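Local structure of farnesyl pyrophosphate synthetase (5H9D) at residues L239-M242 with D247-L250; M242-D247 with I277-A282; E253-D258 with K262-C267. The protein probably catalyses magnesium-dependent condensation of prenyl diphosphates into heptaprenyl diphosphate. One frame throughout, in Å; residues are numbered along the deposited sequence.

Contact 1: L239-M242 with D247-L250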
loop_
_atom_site.group_PDB
_atom_site.type_symbol
_atom_site.label_atom_id
_atom_site.label_comp_id
_atom_site.label_asym_id
_atom_site.label_seq_id
_atom_site.Cartn_x
_atom_site.Cartn_y
_atom_site.Cartn_z
ATOM N N LEU A 239 -11.019 -19.360 14.463
ATOM C CA LEU A 239 -11.265 -20.464 13.532
ATOM C C LEU A 239 -11.029 -21.779 14.261
ATOM O O LEU A 239 -11.699 -22.778 13.995
ATOM C CB LEU A 239 -10.320 -20.375 12.329
ATOM C CG LEU A 239 -10.673 -19.245 11.364
ATOM C CD1 LEU A 239 -9.472 -18.797 10.530
ATOM C CD2 LEU A 239 -11.791 -19.731 10.472
ATOM N N LEU A 240 -10.067 -21.754 15.182
ATOM C CA LEU A 240 -9.708 -22.924 15.953
ATOM C C LEU A 240 -10.791 -23.282 16.943
ATOM O O LEU A 240 -11.188 -24.429 17.045
ATOM C CB LEU A 240 -8.380 -22.698 16.680
ATOM C CG LEU A 240 -7.184 -22.524 15.741
ATOM C CD1 LEU A 240 -5.921 -22.414 16.523
ATOM C CD2 LEU A 240 -7.092 -23.698 14.801
ATOM N N GLU A 241 -11.285 -22.301 17.673
ATOM C CA GLU A 241 -12.326 -22.598 18.628
ATOM C C GLU A 241 -13.590 -23.055 17.913
ATOM O O GLU A 241 -14.399 -23.752 18.496
ATOM C CB GLU A 241 -12.616 -21.382 19.518
ATOM C CG GLU A 241 -13.476 -21.698 20.754
ATOM C CD GLU A 241 -12.943 -22.863 21.592
ATOM O OE1 GLU A 241 -13.648 -23.305 22.530
ATOM O OE2 GLU A 241 -11.825 -23.346 21.317
ATOM N N MET A 242 -13.764 -22.691 16.647
ATOM C CA MET A 242 -14.970 -23.120 15.934
ATOM C C MET A 242 -14.943 -24.618 15.620
ATOM O O MET A 242 -15.877 -25.341 15.990
ATOM C CB MET A 242 -15.177 -22.333 14.633
ATOM C CG MET A 242 -15.722 -20.927 14.825
ATOM S SD MET A 242 -16.278 -20.142 13.258
ATOM C CE MET A 242 -14.977 -19.070 12.900
ATOM N N ASP A 247 -21.022 -25.139 19.409
ATOM C CA ASP A 247 -21.932 -24.133 19.979
ATOM C C ASP A 247 -21.424 -22.758 19.550
ATOM O O ASP A 247 -22.190 -21.910 19.091
ATOM C CB ASP A 247 -21.935 -24.172 21.511
ATOM C CG ASP A 247 -22.386 -25.493 22.057
ATOM O OD1 ASP A 247 -21.718 -26.013 22.985
ATOM O OD2 ASP A 247 -23.406 -26.007 21.559
ATOM N N PHE A 248 -20.116 -22.559 19.733
ATOM C CA PHE A 248 -19.450 -21.319 19.391
ATOM C C PHE A 248 -19.549 -21.109 17.874
ATOM O O PHE A 248 -19.660 -19.973 17.404
ATOM C CB PHE A 248 -17.983 -21.387 19.834
ATOM C CG PHE A 248 -17.241 -20.083 19.703
ATOM C CD1 PHE A 248 -17.488 -19.034 20.580
ATOM C CD2 PHE A 248 -16.298 -19.902 18.697
ATOM C CE1 PHE A 248 -16.804 -17.825 20.455
ATOM C CE2 PHE A 248 -15.616 -18.702 18.568
ATOM C CZ PHE A 248 -15.866 -17.665 19.444
ATOM N N LYS A 249 -19.515 -22.196 17.109
ATOM C CA LYS A 249 -19.615 -22.067 15.666
ATOM C C LYS A 249 -20.961 -21.442 15.265
ATOM O O LYS A 249 -21.029 -20.568 14.401
ATOM C CB LYS A 249 -19.440 -23.430 14.991
ATOM C CG LYS A 249 -19.454 -23.339 13.475
ATOM C CD LYS A 249 -19.119 -24.657 12.821
ATOM C CE LYS A 249 -19.250 -24.539 11.309
ATOM N NZ LYS A 249 -18.984 -25.838 10.624
ATOM N N LEU A 250 -22.035 -21.880 15.901
ATOM C CA LEU A 250 -23.351 -21.335 15.596
ATOM C C LEU A 250 -23.416 -19.943 16.203
ATOM O O LEU A 250 -24.101 -19.055 15.699
ATOM C CB LEU A 250 -24.433 -22.247 16.182
ATOM C CG LEU A 250 -24.240 -23.719 15.762
ATOM C CD1 LEU A 250 -24.800 -24.682 16.822
ATOM C CD2 LEU A 250 -24.889 -23.915 14.387
#
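The ring of F248 reaches back from helix 246-253 and lies against the side chains of E241 and M242 on helix 236-243. All contacts between the two segments are van der Waals. On one face of the ring sits the aliphatic part of E241, with CG of E241 3.9 Å from CD2 of F248. CB of E241 adds a second touch, 4.1 Å from CE2 of F248. The two side chains cross at about a right angle. The carboxylate plane is turned 62° from the ring plane, so the acid is not stacked on it. M242 comes to the ring at a slant, and its CG lies 4.0 Å from CD2 of F248.

These two segments belong to two short consecutive helices joined by a tight turn, with two residues, K244 and N245, between the helices. They are part of the mostly helical prenyl synthase chain. F248 can reach back over this turn because its CG is anti to the backbone N (chi1 -172°). Helix 261-272 also packs on F248, through C267, I270 and I271.

Backbone packing is closest between M242 and K249, whose CA atoms are 4.8 Å apart. CG of M242 rests 4.1 Å from CA of K249. CB of K249 lies 4.4 Å from CB of M242, while the rest of its extended chain runs away from helix 236-243.

The polar end of E241 bends off at chi2 (52°) to other partners. OE2 accepts a hydrogen bond from S276 and a weak one from S274. OE1 is bonded by ND2 of N245, in the turn itself, so both oxygens of this buried group have partners.

Contact 2: M242-D247 with I277-A282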
loop_
_atom_site.group_PDB
_atom_site.type_symbol
_atom_site.label_atom_id
_atom_site.label_comp_id
_atom_site.label_asym_id
_atom_site.label_seq_id
_atom_site.Cartn_x
_atom_site.Cartn_y
_atom_site.Cartn_z
ATOM N N MET A 242 -13.764 -22.691 16.647
ATOM C CA MET A 242 -14.970 -23.120 15.934
ATOM C C MET A 242 -14.943 -24.618 15.620
ATOM O O MET A 242 -15.877 -25.341 15.990
ATOM C CB MET A 242 -15.177 -22.333 14.633
ATOM C CG MET A 242 -15.722 -20.927 14.825
ATOM S SD MET A 242 -16.278 -20.142 13.258
ATOM C CE MET A 242 -14.977 -19.070 12.900
ATOM N N ARG A 243 -13.884 -25.091 14.956
ATOM C CA ARG A 243 -13.773 -26.499 14.592
ATOM C C ARG A 243 -13.993 -27.457 15.761
ATOM O O ARG A 243 -14.446 -28.578 15.565
ATOM C CB ARG A 243 -12.412 -26.786 13.958
ATOM C CG ARG A 243 -11.247 -26.357 14.818
ATOM C CD ARG A 243 -9.955 -27.102 14.513
ATOM N NE ARG A 243 -9.558 -27.064 13.107
ATOM C CZ ARG A 243 -8.287 -27.047 12.691
ATOM N NH1 ARG A 243 -7.292 -27.056 13.576
ATOM N NH2 ARG A 243 -8.007 -27.026 11.389
ATOM N N LYS A 244 -13.683 -27.035 16.976
ATOM C CA LYS A 244 -13.872 -27.942 18.102
ATOM C C LYS A 244 -14.998 -27.570 19.064
ATOM O O LYS A 244 -15.148 -28.212 20.110
ATOM C CB LYS A 244 -12.564 -28.096 18.897
ATOM C CG LYS A 244 -12.131 -26.895 19.722
ATOM C CD LYS A 244 -10.829 -27.253 20.418
ATOM C CE LYS A 244 -10.073 -26.049 20.963
ATOM N NZ LYS A 244 -8.648 -26.459 21.225
ATOM N N ASN A 245 -15.798 -26.562 18.710
ATOM C CA ASN A 245 -16.880 -26.114 19.575
ATOM C C ASN A 245 -18.107 -25.728 18.763
ATOM O O ASN A 245 -18.350 -24.543 18.504
ATOM C CB ASN A 245 -16.410 -24.913 20.395
ATOM C CG ASN A 245 -17.308 -24.614 21.566
ATOM O OD1 ASN A 245 -18.429 -25.120 21.659
ATOM N ND2 ASN A 245 -16.821 -23.780 22.475
ATOM N N PRO A 246 -18.912 -26.727 18.363
ATOM C CA PRO A 246 -20.128 -26.500 17.573
ATOM C C PRO A 246 -21.128 -25.482 18.132
ATOM O O PRO A 246 -22.001 -25.008 17.401
ATOM C CB PRO A 246 -20.719 -27.908 17.423
ATOM C CG PRO A 246 -20.152 -28.667 18.578
ATOM C CD PRO A 246 -18.736 -28.161 18.645
ATOM N N ASP A 247 -21.022 -25.139 19.409
ATOM C CA ASP A 247 -21.932 -24.133 19.979
ATOM C C ASP A 247 -21.424 -22.758 19.550
ATOM O O ASP A 247 -22.190 -21.910 19.091
ATOM C CB ASP A 247 -21.935 -24.172 21.511
ATOM C CG ASP A 247 -22.386 -25.493 22.057
ATOM O OD1 ASP A 247 -21.718 -26.013 22.985
ATOM O OD2 ASP A 247 -23.406 -26.007 21.559
ATOM N N ILE A 277 -6.295 -20.016 22.017
ATOM C CA ILE A 277 -5.382 -18.897 22.030
ATOM C C ILE A 277 -3.992 -19.493 22.030
ATOM O O ILE A 277 -3.046 -18.899 21.520
ATOM C CB ILE A 277 -5.556 -18.026 23.280
ATOM C CG1 ILE A 277 -6.618 -16.978 23.014
ATOM C CG2 ILE A 277 -4.245 -17.340 23.637
ATOM C CD1 ILE A 277 -6.211 -15.974 21.952
ATOM N N ASP A 278 -3.874 -20.685 22.594
ATOM C CA ASP A 278 -2.575 -21.328 22.660
ATOM C C ASP A 278 -2.262 -22.149 21.420
ATOM O O ASP A 278 -1.104 -22.242 21.006
ATOM C CB ASP A 278 -2.483 -22.159 23.947
ATOM C CG ASP A 278 -2.397 -21.275 25.201
ATOM O OD1 ASP A 278 -1.292 -20.726 25.460
ATOM O OD2 ASP A 278 -3.433 -21.108 25.900
ATOM N N GLU A 279 -3.288 -22.734 20.814
ATOM C CA GLU A 279 -3.071 -23.503 19.612
ATOM C C GLU A 279 -2.635 -22.487 18.549
ATOM O O GLU A 279 -1.777 -22.784 17.717
ATOM C CB GLU A 279 -4.359 -24.219 19.215
ATOM C CG GLU A 279 -4.168 -25.290 18.136
ATOM C CD GLU A 279 -5.493 -25.869 17.622
ATOM O OE1 GLU A 279 -5.498 -26.531 16.551
ATOM O OE2 GLU A 279 -6.527 -25.666 18.293
ATOM N N ALA A 280 -3.206 -21.275 18.601
ATOM C CA ALA A 280 -2.867 -20.211 17.651
ATOM C C ALA A 280 -1.401 -19.829 17.828
ATOM O O ALA A 280 -0.618 -19.842 16.875
ATOM C CB ALA A 280 -3.747 -19.017 17.877
ATOM N N LYS A 281 -1.047 -19.491 19.061
ATOM C CA LYS A 281 0.314 -19.136 19.422
ATOM C C LYS A 281 1.268 -20.214 18.923
ATOM O O LYS A 281 2.386 -19.918 18.508
ATOM C CB LYS A 281 0.460 -19.072 20.931
ATOM C CG LYS A 281 -0.043 -17.835 21.631
ATOM C CD LYS A 281 0.395 -17.991 23.093
ATOM C CE LYS A 281 -0.195 -16.973 24.053
ATOM N NZ LYS A 281 -0.116 -17.550 25.438
ATOM N N ALA A 282 0.815 -21.462 18.984
ATOM C CA ALA A 282 1.622 -22.612 18.567
ATOM C C ALA A 282 1.984 -22.603 17.086
ATOM O O ALA A 282 3.085 -23.007 16.678
ATOM C CB ALA A 282 0.896 -23.889 18.893
#
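R243 and K244 both reach across to the carboxylate of E279 on helix 276-296. The closer salt bridge joins NH1 of R243 to OE1 of E279 at 3.5 Å. The oxygen lies at the edge of the guanidinium, near its plane. The two flat groups are tilted 34° to each other. The second salt bridge is long, with NZ of K244 3.7 Å from OE2 of E279. Each carboxylate oxygen therefore faces one cation, and the three residues form a small network.

The side chains span a wide gap. The nearest CA atoms, those of K244 and E279, are 11.8 Å apart. E279 helps to bridge it with an extended chain whose CG is anti to the backbone N (chi1 -168°). K244 is also extended beyond CG and runs past E279 in the opposite direction.

R243 is the last residue of helix 236-243, and K244 is the first to leave helical geometry. N245 then N-caps helix 246-253, where its OD1 accepts a weak bond from D247 N at 3.4 Å. On the other segment, K281 NZ and D278 OD1 form a salt bridge that includes a weak hydrogen bond, about one turn along the helix.

Packing outside the pair links the same elements. E279 touches L240 and A280 touches P237, both on helix 236-243. I277, A280 and K281 lie against V211 of helix 188-215.

The contact lies at the surface and is made by charged ends alone. Two cations on one carboxylate would probably stabilise its ionised form. The long distances imply mainly electrostatic attraction, probably weakened by solvent at this exposed site.

Contact 3: E253-D258 with K262-C267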
loop_
_atom_site.group_PDB
_atom_site.type_symbol
_atom_site.label_atom_id
_atom_site.label_comp_id
_atom_site.label_asym_id
_atom_site.label_seq_id
_atom_site.Cartn_x
_atom_site.Cartn_y
_atom_site.Cartn_z
ATOM N N GLU A 253 -21.867 -17.933 13.517
ATOM C CA GLU A 253 -22.674 -17.879 12.308
ATOM C C GLU A 253 -23.716 -16.770 12.390
ATOM O O GLU A 253 -24.114 -16.227 11.371
ATOM C CB GLU A 253 -23.445 -19.190 12.078
ATOM C CG GLU A 253 -22.671 -20.405 11.588
ATOM C CD GLU A 253 -23.611 -21.502 11.077
ATOM O OE1 GLU A 253 -24.806 -21.506 11.474
ATOM O OE2 GLU A 253 -23.159 -22.363 10.284
ATOM N N GLN A 254 -24.180 -16.455 13.594
ATOM C CA GLN A 254 -25.216 -15.433 13.759
ATOM C C GLN A 254 -24.654 -14.065 14.054
ATOM O O GLN A 254 -25.420 -13.137 14.322
ATOM C CB GLN A 254 -26.159 -15.772 14.924
ATOM C CG GLN A 254 -26.611 -17.212 15.045
ATOM C CD GLN A 254 -27.391 -17.696 13.842
ATOM O OE1 GLN A 254 -28.419 -17.128 13.487
ATOM N NE2 GLN A 254 -26.902 -18.756 13.210
ATOM N N LEU A 255 -23.336 -13.921 13.996
ATOM C CA LEU A 255 -22.707 -12.650 14.354
ATOM C C LEU A 255 -22.428 -11.640 13.244
ATOM O O LEU A 255 -21.838 -11.977 12.233
ATOM C CB LEU A 255 -21.408 -12.952 15.128
ATOM C CG LEU A 255 -20.764 -11.878 16.011
ATOM C CD1 LEU A 255 -21.680 -11.527 17.178
ATOM C CD2 LEU A 255 -19.445 -12.396 16.526
ATOM N N ARG A 256 -22.868 -10.400 13.451
ATOM C CA ARG A 256 -22.638 -9.306 12.501
ATOM C C ARG A 256 -22.673 -7.943 13.162
ATOM O O ARG A 256 -23.131 -7.797 14.295
ATOM C CB ARG A 256 -23.619 -9.319 11.307
ATOM C CG ARG A 256 -25.004 -9.931 11.540
ATOM C CD ARG A 256 -25.928 -9.043 12.345
ATOM N NE ARG A 256 -27.189 -9.743 12.583
ATOM C CZ ARG A 256 -28.147 -9.329 13.405
ATOM N NH1 ARG A 256 -28.007 -8.197 14.090
ATOM N NH2 ARG A 256 -29.237 -10.067 13.550
ATOM N N ARG A 257 -22.176 -6.947 12.440
ATOM C CA ARG A 257 -22.096 -5.591 12.959
ATOM C C ARG A 257 -23.239 -5.137 13.882
ATOM O O ARG A 257 -23.003 -4.668 14.998
ATOM C CB ARG A 257 -21.929 -4.610 11.797
ATOM C CG ARG A 257 -20.470 -4.355 11.431
ATOM C CD ARG A 257 -20.317 -3.421 10.221
ATOM N NE ARG A 257 -20.523 -4.098 8.939
ATOM C CZ ARG A 257 -19.692 -4.993 8.404
ATOM N NH1 ARG A 257 -18.573 -5.336 9.041
ATOM N NH2 ARG A 257 -19.980 -5.550 7.227
ATOM N N ASP A 258 -24.476 -5.278 13.429
ATOM C CA ASP A 258 -25.597 -4.846 14.243
ATOM C C ASP A 258 -25.911 -5.741 15.445
ATOM O O ASP A 258 -26.963 -5.595 16.069
ATOM C CB ASP A 258 -26.845 -4.670 13.371
ATOM C CG ASP A 258 -26.957 -5.717 12.271
ATOM O OD1 ASP A 258 -26.099 -5.741 11.355
ATOM O OD2 ASP A 258 -27.915 -6.513 12.317
ATOM N N LYS A 262 -22.944 -7.277 23.720
ATOM C CA LYS A 262 -22.791 -8.382 24.666
ATOM C C LYS A 262 -22.614 -9.750 24.016
ATOM O O LYS A 262 -22.053 -10.665 24.628
ATOM C CB LYS A 262 -23.969 -8.419 25.641
ATOM C CG LYS A 262 -23.544 -8.695 27.085
ATOM C CD LYS A 262 -24.683 -8.403 28.062
ATOM C CE LYS A 262 -24.183 -8.309 29.501
ATOM N NZ LYS A 262 -23.176 -7.212 29.685
ATOM N N GLU A 263 -23.100 -9.913 22.789
ATOM C CA GLU A 263 -22.918 -11.195 22.123
ATOM C C GLU A 263 -21.437 -11.220 21.751
ATOM O O GLU A 263 -20.785 -12.260 21.779
ATOM C CB GLU A 263 -23.822 -11.310 20.884
ATOM C CG GLU A 263 -25.030 -12.240 21.096
ATOM C CD GLU A 263 -24.693 -13.732 20.957
ATOM O OE1 GLU A 263 -25.362 -14.571 21.606
ATOM O OE2 GLU A 263 -23.773 -14.076 20.181
ATOM N N PHE A 264 -20.915 -10.045 21.427
ATOM C CA PHE A 264 -19.516 -9.900 21.094
ATOM C C PHE A 264 -18.673 -10.155 22.345
ATOM O O PHE A 264 -17.784 -11.012 22.351
ATOM C CB PHE A 264 -19.264 -8.494 20.577
ATOM C CG PHE A 264 -19.481 -8.351 19.111
ATOM C CD1 PHE A 264 -18.600 -8.933 18.213
ATOM C CD2 PHE A 264 -20.552 -7.623 18.622
ATOM C CE1 PHE A 264 -18.779 -8.789 16.847
ATOM C CE2 PHE A 264 -20.739 -7.474 17.255
ATOM C CZ PHE A 264 -19.851 -8.057 16.366
ATOM N N GLU A 265 -18.944 -9.396 23.402
ATOM C CA GLU A 265 -18.216 -9.575 24.651
ATOM C C GLU A 265 -18.192 -11.063 24.986
ATOM O O GLU A 265 -17.140 -11.622 25.293
ATOM C CB GLU A 265 -18.907 -8.807 25.782
ATOM C CG GLU A 265 -18.535 -7.332 25.892
ATOM C CD GLU A 265 -17.466 -7.077 26.954
ATOM O OE1 GLU A 265 -17.201 -5.889 27.259
ATOM O OE2 GLU A 265 -16.894 -8.064 27.481
ATOM N N GLU A 266 -19.356 -11.704 24.909
ATOM C CA GLU A 266 -19.465 -13.125 25.211
ATOM C C GLU A 266 -18.477 -13.942 24.380
ATOM O O GLU A 266 -17.779 -14.806 24.913
ATOM C CB GLU A 266 -20.902 -13.615 24.964
ATOM C CG GLU A 266 -21.580 -14.146 26.228
ATOM C CD GLU A 266 -22.407 -15.408 25.985
ATOM O OE1 GLU A 266 -21.857 -16.376 25.412
ATOM O OE2 GLU A 266 -23.599 -15.435 26.376
ATOM N N CYS A 267 -18.424 -13.655 23.078
ATOM C CA CYS A 267 -17.520 -14.340 22.156
ATOM C C CYS A 267 -16.054 -14.096 22.461
ATOM O O CYS A 267 -15.292 -15.043 22.610
ATOM C CB CYS A 267 -17.799 -13.924 20.711
ATOM S SG CYS A 267 -19.121 -14.860 19.937
#
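The loop linking helices 246-253 and 261-272 folds back on the second of them, and L255 packs against it. This connection lies within the polyprenyl synthetase family region, at the periphery, about 27 Å between its centre and the centre of the chain. Q254 is the first residue to leave helical geometry, and the loop then passes alongside the F264 ring.

L255 lies over the ring face of F264. CD1 of L255 sits 3.9 Å from the ring centroid and only 8° off the normal, a well-centred CH-pi contact. CD2 of L255 comes down nearer the CE1 side of the ring, 3.7 Å from that atom of F264. With chi1 of -160°, CG of L255 is anti to the backbone N and directed to the ring. F264 has its CG beside the backbone N (chi1 -87°), and its ring extends toward the loop.

L255 also touches the helix beside the ring. Its CD2 is 4.2 Å from SG of C267, and its CD1 is 4.3 Å from CB of E263. The carboxylate of E263 is engaged with K251 of helix 246-253 in a salt bridge. Three residues, E263, F264 and C267, thus receive the leucine.

Helix 227-230 adds to this apolar cluster. Its L229 touches L255, F264 and C267, and L230 touches F264. F152 meets F264 as well.

Past L255 the CB atoms of R256 and R257 point away from helix 261-272, but their backbone stays close to F264. The N of R256 is hydrogen-bonded to S259 OG, inside the connection. The carbonyl oxygen of R257 lies near the ring plane at its edge, and that of R256 comes in at a slant, its O 3.8 Å from CE2 of F264.

All three contacts lie on the same side of the chain's centre. Contacts 1 and 2 have centres about 7 Å apart and share M242, D247 and the turn between helices 236-243 and 246-253. They touch through L240, whose CD1 is 3.6 Å from CB of E279. Contact 3 follows contact 1 along the chain and falls between the two segments of contact 2. Its centre is about 12 Å from that of contact 1, and F248 touches C267 between them. Contacts 2 and 3 are about 17 Å apart by centres and do not touch. Together they tie four successive helices, 236-243 to 276-296, into one peripheral helical region.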